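PDB 6IAZ: tRNA uridine(34) acetyltransferase, which catalyses formation of 5-(carboxymethyl)uridine at wobble position 34 of tRNA, using acetyl-CoA and S-adenosyl-L-methionine. Local coordinates for residues R348-V353 with N390-A395; A136-E141 with E153-R158. All coordinates share one frame; numbering follows the deposited sequence.

Contact 1 of 2, residues R348-V353 with N390-A395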
ATOM      1  N   ARG A 348     -10.579   1.951 -11.014  1.00 35.89           N
ATOM      2  CA  ARG A 348     -10.813   1.060 -12.141  1.00 39.36           C
ATOM      3  C   ARG A 348     -10.849  -0.427 -11.789  1.00 36.78           C
ATOM      4  O   ARG A 348     -11.175  -1.236 -12.662  1.00 30.89           O
ATOM      5  CB  ARG A 348      -9.741   1.298 -13.216  1.00 40.31           C
ATOM      6  CG  ARG A 348      -9.869   2.613 -13.928  1.00 44.64           C
ATOM      7  CD  ARG A 348      -8.886   2.684 -15.112  1.00 50.37           C
ATOM      8  NE  ARG A 348      -9.250   3.723 -16.078  1.00 54.56           N
ATOM      9  CZ  ARG A 348      -8.600   3.947 -17.214  1.00 58.31           C
ATOM     10  NH1 ARG A 348      -7.534   3.212 -17.537  1.00 61.51           N
ATOM     11  NH2 ARG A 348      -9.000   4.914 -18.026  1.00 61.71           N
ATOM     12  N   GLU A 349     -10.520  -0.819 -10.561  1.00 35.58           N
ATOM     13  CA  GLU A 349     -10.424  -2.242 -10.257  1.00 42.25           C
ATOM     14  C   GLU A 349     -11.797  -2.896 -10.390  1.00 37.62           C
ATOM     15  O   GLU A 349     -12.818  -2.296 -10.075  1.00 33.21           O
ATOM     16  CB  GLU A 349      -9.853  -2.471  -8.859  1.00 51.44           C
ATOM     17  CG  GLU A 349     -10.617  -1.832  -7.728  1.00 58.30           C
ATOM     18  CD  GLU A 349     -10.008  -2.158  -6.376  1.00 66.71           C
ATOM     19  OE1 GLU A 349      -8.894  -1.671  -6.091  1.00 69.92           O
ATOM     20  OE2 GLU A 349     -10.633  -2.924  -5.614  1.00 69.79           O
ATOM     21  N   VAL A 350     -11.802  -4.155 -10.847  1.00 31.00           N
ATOM     22  CA  VAL A 350     -13.012  -4.818 -11.302  1.00 30.96           C
ATOM     23  C   VAL A 350     -14.093  -4.806 -10.226  1.00 28.72           C
ATOM     24  O   VAL A 350     -15.276  -4.593 -10.522  1.00 27.91           O
ATOM     25  CB  VAL A 350     -12.679  -6.251 -11.763  1.00 30.89           C
ATOM     26  CG1 VAL A 350     -11.740  -6.920 -10.758  1.00 34.82           C
ATOM     27  CG2 VAL A 350     -13.958  -7.074 -11.925  1.00 33.65           C
ATOM     28  N   GLY A 351     -13.710  -5.021  -8.964  1.00 30.02           N
ATOM     29  CA  GLY A 351     -14.707  -5.096  -7.910  1.00 31.65           C
ATOM     30  C   GLY A 351     -15.364  -3.759  -7.613  1.00 32.43           C
ATOM     31  O   GLY A 351     -16.564  -3.692  -7.336  1.00 34.04           O
ATOM     32  N   HIS A 352     -14.594  -2.679  -7.673  1.00 30.18           N
ATOM     33  CA  HIS A 352     -15.144  -1.359  -7.381  1.00 32.52           C
ATOM     34  C   HIS A 352     -16.031  -0.864  -8.518  1.00 32.54           C
ATOM     35  O   HIS A 352     -17.084  -0.253  -8.278  1.00 33.59           O
ATOM     36  CB  HIS A 352     -13.995  -0.383  -7.123  1.00 37.00           C
ATOM     37  CG  HIS A 352     -14.429   0.945  -6.589  1.00 41.39           C
ATOM     38  ND1 HIS A 352     -14.416   2.094  -7.351  1.00 41.56           N
ATOM     39  CD2 HIS A 352     -14.881   1.310  -5.365  1.00 42.65           C
ATOM     40  CE1 HIS A 352     -14.854   3.108  -6.624  1.00 40.66           C
ATOM     41  NE2 HIS A 352     -15.134   2.659  -5.413  1.00 44.06           N
ATOM     42  N   VAL A 353     -15.614  -1.094  -9.764  1.00 32.29           N
ATOM     43  CA  VAL A 353     -16.451  -0.721 -10.905  1.00 29.10           C
ATOM     44  C   VAL A 353     -17.790  -1.442 -10.848  1.00 29.69           C
ATOM     45  O   VAL A 353     -18.853  -0.855 -11.097  1.00 28.45           O
ATOM     46  CB  VAL A 353     -15.711  -1.006 -12.223  1.00 24.40           C
ATOM     47  CG1 VAL A 353     -16.691  -0.949 -13.382  1.00 29.05           C
ATOM     48  CG2 VAL A 353     -14.560  -0.009 -12.425  1.00 29.60           C
ATOM     49  N   ASN A 390     -14.091  -0.476 -21.560  1.00 31.61           N
ATOM     50  CA  ASN A 390     -14.772   0.080 -20.389  1.00 33.37           C
ATOM     51  C   ASN A 390     -13.813   0.555 -19.311  1.00 33.18           C
ATOM     52  O   ASN A 390     -14.269   1.095 -18.292  1.00 35.11           O
ATOM     53  CB  ASN A 390     -15.746  -0.968 -19.817  1.00 29.34           C
ATOM     54  CG  ASN A 390     -16.768  -1.405 -20.844  1.00 33.83           C
ATOM     55  OD1 ASN A 390     -17.558  -0.578 -21.321  1.00 34.67           O
ATOM     56  ND2 ASN A 390     -16.769  -2.697 -21.191  1.00 34.05           N
ATOM     57  N   ASP A 391     -12.509   0.390 -19.525  1.00 31.89           N
ATOM     58  CA  ASP A 391     -11.466   0.828 -18.593  1.00 32.56           C
ATOM     59  C   ASP A 391     -11.649   0.174 -17.225  1.00 34.85           C
ATOM     60  O   ASP A 391     -11.840   0.849 -16.205  1.00 33.15           O
ATOM     61  CB  ASP A 391     -11.454   2.352 -18.453  1.00 41.53           C
ATOM     62  CG  ASP A 391     -11.113   3.055 -19.756  1.00 48.93           C
ATOM     63  OD1 ASP A 391     -10.494   2.422 -20.642  1.00 50.74           O
ATOM     64  OD2 ASP A 391     -11.463   4.250 -19.898  1.00 55.43           O
ATOM     65  N   ILE A 392     -11.587  -1.161 -17.218  1.00 29.43           N
ATOM     66  CA  ILE A 392     -11.765  -1.951 -16.001  1.00 28.40           C
ATOM     67  C   ILE A 392     -10.498  -2.767 -15.808  1.00 29.27           C
ATOM     68  O   ILE A 392     -10.083  -3.511 -16.704  1.00 34.80           O
ATOM     69  CB  ILE A 392     -13.007  -2.859 -16.055  1.00 26.66           C
ATOM     70  CG1 ILE A 392     -14.264  -2.014 -16.233  1.00 29.69           C
ATOM     71  CG2 ILE A 392     -13.069  -3.711 -14.771  1.00 32.30           C
ATOM     72  CD1 ILE A 392     -15.558  -2.821 -16.470  1.00 29.77           C
ATOM     73  N   LEU A 393      -9.880  -2.619 -14.640  1.00 24.42           N
ATOM     74  CA  LEU A 393      -8.606  -3.233 -14.325  1.00 29.53           C
ATOM     75  C   LEU A 393      -8.849  -4.557 -13.625  1.00 29.08           C
ATOM     76  O   LEU A 393      -9.564  -4.615 -12.624  1.00 26.94           O
ATOM     77  CB  LEU A 393      -7.797  -2.296 -13.441  1.00 26.15           C
ATOM     78  CG  LEU A 393      -6.451  -2.823 -12.908  1.00 27.53           C
ATOM     79  CD1 LEU A 393      -5.498  -2.999 -14.019  1.00 27.59           C
ATOM     80  CD2 LEU A 393      -5.944  -1.839 -11.860  1.00 27.03           C
ATOM     81  N   ILE A 394      -8.245  -5.614 -14.157  1.00 29.92           N
ATOM     82  CA  ILE A 394      -8.461  -6.977 -13.689  1.00 30.22           C
ATOM     83  C   ILE A 394      -7.282  -7.495 -12.873  1.00 30.36           C
ATOM     84  O   ILE A 394      -7.474  -8.276 -11.936  1.00 29.53           O
ATOM     85  CB  ILE A 394      -8.729  -7.896 -14.906  1.00 35.57           C
ATOM     86  CG1 ILE A 394     -10.057  -7.487 -15.571  1.00 37.44           C
ATOM     87  CG2 ILE A 394      -8.733  -9.343 -14.500  1.00 36.95           C
ATOM     88  CD1 ILE A 394     -10.258  -8.112 -16.924  1.00 42.46           C
ATOM     89  N   ALA A 395      -6.062  -7.101 -13.236  1.00 28.11           N
ATOM     90  CA  ALA A 395      -4.844  -7.580 -12.585  1.00 28.34           C
ATOM     91  C   ALA A 395      -3.682  -6.702 -13.013  1.00 27.14           C
ATOM     92  O   ALA A 395      -3.712  -6.084 -14.074  1.00 28.10           O
ATOM     93  CB  ALA A 395      -4.543  -9.035 -12.941  1.00 28.71           C
TER

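Contact 2 of 2, residues A136-E141 with E153-R158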
ATOM      1  N   ALA A 136      -0.984 -16.266  15.891  1.00 34.27           N
ATOM      2  CA  ALA A 136      -2.442 -16.175  15.934  1.00 35.71           C
ATOM      3  C   ALA A 136      -3.059 -16.652  14.628  1.00 35.37           C
ATOM      4  O   ALA A 136      -4.123 -17.288  14.629  1.00 34.05           O
ATOM      5  CB  ALA A 136      -2.880 -14.750  16.221  1.00 34.39           C
ATOM      6  N   MET A 137      -2.401 -16.366  13.510  1.00 33.39           N
ATOM      7  CA  MET A 137      -2.888 -16.834  12.226  1.00 38.11           C
ATOM      8  C   MET A 137      -2.709 -18.331  12.092  1.00 38.67           C
ATOM      9  O   MET A 137      -3.583 -19.010  11.546  1.00 40.73           O
ATOM     10  CB  MET A 137      -2.147 -16.135  11.086  1.00 36.13           C
ATOM     11  CG  MET A 137      -2.284 -14.630  11.090  1.00 38.34           C
ATOM     12  SD  MET A 137      -1.468 -13.957   9.653  1.00 34.22           S
ATOM     13  CE  MET A 137      -0.824 -12.420  10.330  1.00 35.88           C
ATOM     14  N   ASN A 138      -1.560 -18.849  12.552  1.00 38.76           N
ATOM     15  CA  ASN A 138      -1.260 -20.269  12.482  1.00 41.66           C
ATOM     16  C   ASN A 138      -2.102 -21.081  13.454  1.00 42.82           C
ATOM     17  O   ASN A 138      -2.266 -22.290  13.247  1.00 40.77           O
ATOM     18  CB  ASN A 138       0.220 -20.519  12.783  1.00 40.13           C
ATOM     19  CG  ASN A 138       1.156 -19.856  11.776  1.00 42.59           C
ATOM     20  OD1 ASN A 138       0.779 -19.555  10.638  1.00 38.57           O
ATOM     21  ND2 ASN A 138       2.393 -19.638  12.196  1.00 40.07           N
ATOM     22  N   GLU A 139      -2.615 -20.447  14.513  1.00 40.66           N
ATOM     23  CA  GLU A 139      -3.338 -21.140  15.582  1.00 46.16           C
ATOM     24  C   GLU A 139      -2.460 -22.193  16.257  1.00 48.78           C
ATOM     25  O   GLU A 139      -2.907 -23.309  16.556  1.00 47.63           O
ATOM     26  CB  GLU A 139      -4.632 -21.764  15.057  1.00 47.87           C
ATOM     27  CG  GLU A 139      -5.704 -20.749  14.688  1.00 48.72           C
ATOM     28  CD  GLU A 139      -6.895 -21.385  14.003  1.00 51.19           C
ATOM     29  OE1 GLU A 139      -7.357 -20.851  12.980  1.00 52.04           O
ATOM     30  OE2 GLU A 139      -7.371 -22.430  14.482  1.00 55.34           O
ATOM     31  N   ARG A 140      -1.198 -21.839  16.489  1.00 48.80           N
ATOM     32  CA  ARG A 140      -0.299 -22.681  17.271  1.00 54.31           C
ATOM     33  C   ARG A 140       0.957 -21.898  17.630  1.00 51.80           C
ATOM     34  O   ARG A 140       1.340 -20.959  16.926  1.00 49.58           O
ATOM     35  CB  ARG A 140       0.088 -23.965  16.522  1.00 57.82           C
ATOM     36  CG  ARG A 140       0.708 -23.730  15.171  1.00 59.19           C
ATOM     37  CD  ARG A 140       1.595 -24.906  14.769  1.00 63.41           C
ATOM     38  NE  ARG A 140       2.832 -24.958  15.547  1.00 63.35           N
ATOM     39  CZ  ARG A 140       3.851 -25.760  15.275  1.00 65.61           C
ATOM     40  NH1 ARG A 140       3.782 -26.594  14.244  1.00 66.23           N
ATOM     41  NH2 ARG A 140       4.940 -25.729  16.036  1.00 68.70           N
ATOM     42  N   GLU A 141       1.587 -22.298  18.723  1.00 52.07           N
ATOM     43  CA  GLU A 141       2.815 -21.662  19.166  1.00 52.52           C
ATOM     44  C   GLU A 141       3.961 -22.027  18.229  1.00 52.90           C
ATOM     45  O   GLU A 141       3.921 -23.025  17.511  1.00 56.39           O
ATOM     46  CB  GLU A 141       3.133 -22.078  20.602  1.00 55.46           C
ATOM     47  CG  GLU A 141       4.365 -21.430  21.202  1.00 57.35           C
ATOM     48  CD  GLU A 141       4.290 -19.911  21.216  1.00 54.26           C
ATOM     49  OE1 GLU A 141       4.342 -19.306  20.135  1.00 56.29           O
ATOM     50  OE2 GLU A 141       4.188 -19.321  22.312  1.00 57.93           O
ATOM     51  N   GLU A 153       3.190 -20.469   5.796  1.00 38.43           N
ATOM     52  CA  GLU A 153       3.173 -20.657   4.352  1.00 43.25           C
ATOM     53  C   GLU A 153       2.061 -21.585   3.905  1.00 43.41           C
ATOM     54  O   GLU A 153       1.654 -21.522   2.735  1.00 45.80           O
ATOM     55  CB  GLU A 153       4.515 -21.209   3.850  1.00 39.22           C
ATOM     56  CG  GLU A 153       5.672 -20.268   4.064  1.00 39.47           C
ATOM     57  CD  GLU A 153       6.960 -20.755   3.429  1.00 40.89           C
ATOM     58  OE1 GLU A 153       6.922 -21.775   2.722  1.00 42.61           O
ATOM     59  OE2 GLU A 153       8.013 -20.115   3.646  1.00 41.48           O
ATOM     60  N   THR A 154       1.560 -22.445   4.804  1.00 42.23           N
ATOM     61  CA  THR A 154       0.516 -23.400   4.466  1.00 43.90           C
ATOM     62  C   THR A 154      -0.617 -23.396   5.487  1.00 42.03           C
ATOM     63  O   THR A 154      -1.387 -24.358   5.541  1.00 45.34           O
ATOM     64  CB  THR A 154       1.096 -24.819   4.334  1.00 46.14           C
ATOM     65  OG1 THR A 154       1.701 -25.220   5.567  1.00 42.74           O
ATOM     66  CG2 THR A 154       2.160 -24.859   3.237  1.00 47.52           C
ATOM     67  N   ALA A 155      -0.757 -22.320   6.265  1.00 37.66           N
ATOM     68  CA  ALA A 155      -1.753 -22.242   7.315  1.00 42.00           C
ATOM     69  C   ALA A 155      -3.155 -21.977   6.754  1.00 42.21           C
ATOM     70  O   ALA A 155      -3.355 -21.718   5.564  1.00 39.65           O
ATOM     71  CB  ALA A 155      -1.386 -21.145   8.315  1.00 40.74           C
ATOM     72  N   LYS A 156      -4.148 -22.053   7.644  1.00 42.97           N
ATOM     73  CA  LYS A 156      -5.511 -21.717   7.242  1.00 46.51           C
ATOM     74  C   LYS A 156      -5.664 -20.218   7.023  1.00 45.85           C
ATOM     75  O   LYS A 156      -6.396 -19.796   6.124  1.00 46.65           O
ATOM     76  CB  LYS A 156      -6.506 -22.215   8.280  1.00 47.02           C
ATOM     77  CG  LYS A 156      -6.650 -23.742   8.311  1.00 50.33           C
ATOM     78  N   HIS A 157      -4.965 -19.410   7.809  1.00 41.68           N
ATOM     79  CA  HIS A 157      -4.988 -17.955   7.692  1.00 40.71           C
ATOM     80  C   HIS A 157      -3.588 -17.545   7.247  1.00 37.83           C
ATOM     81  O   HIS A 157      -2.666 -17.488   8.063  1.00 39.30           O
ATOM     82  CB  HIS A 157      -5.370 -17.301   9.014  1.00 40.85           C
ATOM     83  CG  HIS A 157      -6.610 -17.860   9.636  1.00 45.54           C
ATOM     84  ND1 HIS A 157      -7.876 -17.481   9.247  1.00 45.81           N
ATOM     85  CD2 HIS A 157      -6.778 -18.760  10.634  1.00 47.44           C
ATOM     86  CE1 HIS A 157      -8.771 -18.129   9.973  1.00 49.35           C
ATOM     87  NE2 HIS A 157      -8.130 -18.917  10.819  1.00 47.99           N
ATOM     88  N   ARG A 158      -3.414 -17.320   5.951  1.00 37.14           N
ATOM     89  CA  ARG A 158      -2.092 -17.023   5.415  1.00 35.02           C
ATOM     90  C   ARG A 158      -1.839 -15.522   5.356  1.00 34.30           C
ATOM     91  O   ARG A 158      -2.717 -14.744   4.959  1.00 33.81           O
ATOM     92  CB  ARG A 158      -1.922 -17.611   4.015  1.00 37.89           C
ATOM     93  CG  ARG A 158      -2.131 -19.097   3.932  1.00 40.90           C
ATOM     94  CD  ARG A 158      -1.586 -19.604   2.617  1.00 44.93           C
ATOM     95  NE  ARG A 158      -1.891 -21.004   2.366  1.00 52.25           N
ATOM     96  CZ  ARG A 158      -1.364 -21.711   1.367  1.00 53.53           C
ATOM     97  NH1 ARG A 158      -0.490 -21.146   0.546  1.00 53.30           N
ATOM     98  NH2 ARG A 158      -1.703 -22.979   1.203  1.00 55.22           N
TER

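Contact 1 of 2, residues R348-V353 with N390-A395
Arg348 O takes the backbone N-H of Leu393 in a nearly straight bond (N to O 2.7 Å, 173° at the hydrogen), the donor standing above the carbonyl plane. Leu393 O in turn meets Val350 N at 2.9 Å, a weak, bent bond, and the alpha carbon of Glu349 adds a C-H...O contact to the same oxygen. Together they make a single beta bridge between Glu349 and Leu393. Beside it, Arg348 and Asp391 run side by side in the same direction. With CG anti to the carbonyl carbon (chi1 -70°) and the chain extended to NE, the arginine lays its guanidinium along Asp391. The guanidinium stacks on the carboxylate with their planes 26° apart, Asp391 CB over one face, toward its rim, and Arg348 NH2 lies 3.2 Å from Asp391 OD2; since that oxygen sits well out of the guanidinium plane, the salt bridge is one of charge, with no N-H aimed at it. Ile392 packs against the first turn of the helix: its CG2 is 3.6 Å from Val350 CA, and its CD1 is 3.8 Å from Val353 CG1. The bridge thus ties helix 350-357, with Glu349 at its N-cap position, to strand 392-401 of the mixed sheet in the GNAT acetyltransferase domain. Asp391 and Ile392 both face Asp387 in a G1 beta bulge. Phe423 touches Glu349 and Val350, and the Ile394 side chain touches Tyr443, which probably binds acetyl-CoA.

Contact 2 of 2, residues A136-E141 with E153-R158
Ala155 and Asn138 meet where the loop after helix 145-152 passes alongside the end of helix 123-138: the methyl CB of Ala155 lies 3.6 Å from Asn138 OD1. The amide is held by helix 145-152, OD1 accepting from Asn152 ND2 and ND2 donating to Ala148 O. Two residues on, His157 has the largest single share of the contact, Met137 close behind. With CG placed beside its own backbone N (chi1 -51°), the ring presents one edge to the helix end, and both Met137 O, 3.3 Å from His157 CD2, and Glu139 OE1 lie near the ring plane. His157 NE2 donates to Glu139 OE1 at 3.0 Å, a weak bond with 123° at the hydrogen, the carboxylate turned 39° from the ring. ND1 bonds to Thr106 O, and the two bonds together restrict the turning of the imidazole. A leucine in place of His157 would probably leave Thr106 O without this partner and Glu139 without its weak ring partner. The backbone joins in as well: His157 O sits 3.4 Å from Met137 CB and accepts from Asn152 ND2, while the Met137 side chain leads off toward Ile109 and Leu111 of strand 108-114. Arg158 then opens strand 158-166, which completes a beta-alpha-beta crossover of the radical SAM core: parallel neighbours 108-114 and 158-166 are joined through helices 123-138 and 145-152, and the contact lies in the connection from helix back to strand.

Contact 2 closes before contact 1 opens along the chain, and the two belong to different catalytic modules. Residues 136-141 and 153-158 lie in the radical SAM core, at the start of strand 158-166, an inner strand of its parallel sheet; residues 348-353 and 390-395 lie in the N-acetyltransferase domain, where helix 350-357 meets strand 392-401 of a separate mixed sheet. The centres of contacts 1 and 2 are about 31 Å apart and their nearest atoms about 18 Å, without touching. They share no helix, strand or sheet. The domains nevertheless meet elsewhere: Glu153 forms salt bridges to Arg473 and Arg477 of the acetyltransferase domain, so the loop of contact 2 also takes part in the interface joining the two modules.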